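Local coordinates for lysozyme (Asticcacaulis excentricus, PDB 6H9D), which forms the muramidase domain of SpmX, a lysozyme-family peptidoglycan hydrolase fold co-opted from a phage lysin, probably detoxified, and linked to cell morphogenesis and stalk synthesis, at residues V85-N90 / E94-S99. Numbering follows the deposited sequence.
Sequences VSFCFN and EAFGQS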
# COMPACT_ATOMS: atom_id res chain seq x y z
N VAL A 85 2.65 -4.05 -3.83
CA VAL A 85 1.25 -3.81 -3.50
C VAL A 85 1.14 -2.86 -2.30
O VAL A 85 0.34 -1.93 -2.30
CB VAL A 85 0.50 -5.13 -3.23
CG1 VAL A 85 -0.86 -4.87 -2.63
CG2 VAL A 85 0.36 -5.95 -4.50
N SER A 86 1.99 -3.07 -1.29
CA SER A 86 2.02 -2.24 -0.11
C SER A 86 2.36 -0.81 -0.52
O SER A 86 1.70 0.16 -0.11
CB SER A 86 3.00 -2.76 0.93
OG SER A 86 3.04 -1.90 2.07
N PHE A 87 3.36 -0.70 -1.40
CA PHE A 87 3.89 0.57 -1.83
C PHE A 87 2.83 1.31 -2.68
O PHE A 87 2.49 2.45 -2.41
CB PHE A 87 5.18 0.34 -2.62
CG PHE A 87 5.78 1.60 -3.19
CD1 PHE A 87 6.41 2.52 -2.37
CD2 PHE A 87 5.70 1.87 -4.55
CE1 PHE A 87 6.95 3.68 -2.90
CE2 PHE A 87 6.25 3.03 -5.07
CZ PHE A 87 6.87 3.93 -4.25
N CYS A 88 2.26 0.59 -3.64
CA CYS A 88 1.23 1.11 -4.53
C CYS A 88 -0.03 1.50 -3.74
O CYS A 88 -0.60 2.54 -4.01
CB CYS A 88 0.91 0.11 -5.63
SG CYS A 88 -0.31 0.81 -6.78
N PHE A 89 -0.42 0.71 -2.73
CA PHE A 89 -1.52 1.04 -1.85
C PHE A 89 -1.27 2.38 -1.15
O PHE A 89 -2.17 3.21 -1.00
CB PHE A 89 -1.75 -0.07 -0.82
CG PHE A 89 -2.95 0.10 0.08
CD1 PHE A 89 -4.22 0.28 -0.46
CD2 PHE A 89 -2.82 0.07 1.46
CE1 PHE A 89 -5.32 0.43 0.37
CE2 PHE A 89 -3.92 0.24 2.28
CZ PHE A 89 -5.17 0.39 1.74
N ASN A 90 -0.02 2.59 -0.72
CA ASN A 90 0.32 3.74 0.07
C ASN A 90 0.35 5.01 -0.81
O ASN A 90 -0.13 6.04 -0.39
CB ASN A 90 1.66 3.52 0.79
CG ASN A 90 2.08 4.68 1.65
OD1 ASN A 90 3.21 5.14 1.56
ND2 ASN A 90 1.17 5.18 2.47
N GLU A 94 -2.25 5.92 -9.33
CA GLU A 94 -1.88 6.94 -10.31
C GLU A 94 -0.39 7.26 -10.17
O GLU A 94 0.37 7.23 -11.12
CB GLU A 94 -2.72 8.20 -10.12
CG GLU A 94 -2.30 9.34 -11.05
CD GLU A 94 -3.14 10.60 -10.95
OE1 GLU A 94 -4.30 10.51 -10.50
OE2 GLU A 94 -2.63 11.67 -11.32
N ALA A 95 0.02 7.61 -8.95
CA ALA A 95 1.42 7.96 -8.69
C ALA A 95 2.32 6.75 -9.00
O ALA A 95 3.44 6.91 -9.52
CB ALA A 95 1.55 8.42 -7.26
N PHE A 96 1.84 5.55 -8.68
CA PHE A 96 2.65 4.34 -8.90
C PHE A 96 2.92 4.18 -10.40
O PHE A 96 4.04 3.94 -10.81
CB PHE A 96 1.96 3.09 -8.37
CG PHE A 96 2.75 1.82 -8.56
CD1 PHE A 96 3.96 1.64 -7.92
CD2 PHE A 96 2.26 0.80 -9.35
CE1 PHE A 96 4.70 0.48 -8.11
CE2 PHE A 96 2.99 -0.36 -9.53
CZ PHE A 96 4.21 -0.52 -8.91
N GLY A 97 1.85 4.30 -11.20
CA GLY A 97 1.92 4.25 -12.66
C GLY A 97 3.01 5.14 -13.24
O GLY A 97 3.61 4.79 -14.24
N GLN A 98 3.26 6.29 -12.62
CA GLN A 98 4.17 7.29 -13.16
C GLN A 98 5.53 7.25 -12.46
O GLN A 98 6.36 8.10 -12.74
CB GLN A 98 3.60 8.70 -12.99
CG GLN A 98 2.26 8.91 -13.69
CD GLN A 98 2.26 8.38 -15.10
OE1 GLN A 98 1.42 7.56 -15.48
NE2 GLN A 98 3.22 8.83 -15.90
N SER A 99 5.75 6.28 -11.55
CA SER A 99 6.87 6.35 -10.59
C SER A 99 8.18 5.83 -11.19
O SER A 99 8.21 4.93 -12.03
CB SER A 99 6.56 5.60 -9.30
OG SER A 99 6.44 4.20 -9.55
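C88 and F87, neighbours on helix 78-91, reach the same phenylalanine, F96 of the short helix 93-97, but touch different parts of its ring. The CB of C88 is directed toward the second helix and sits over one face of the F96 ring, 4.1 Å from the centroid and 19° off the normal: a CH-pi contact displaced toward the rim. With SG swung anti to the backbone N (chi1 -177°), the sulfur lies by the root of the ring, with C88 SG 3.6 Å from both F96 CB and F96 CD2. In this Cys sulfur-aromatic contact the sulfur meets the ring obliquely, 41° off its normal, while CB is the atom that sits over the face.

F87 comes in along another side. Its bond to CB does not aim at the partner helix, but its chi1, anti to N, carries the ring across, and F87 CD2 meets F96 CD1 at 3.8 Å. Here the F87 ring presents its edge. Beyond the two segments, F87 also packs edge-to-face with W120, while C88 touches I64 of helix 50-71.

Past F96 the chain turns, and S99 OG bonds to F96 O at 2.7 Å, in the carbonyl plane on a lone pair; S99 N also donates to that oxygen. The same hydroxyl caps L102 N at the start of helix 100-106.

Across the two helices, then, this corner of the phage-lysozyme core is joined by dispersion and weak CH-pi and sulfur-aromatic terms, while the polar bonds of S99 fix the turn that follows F96.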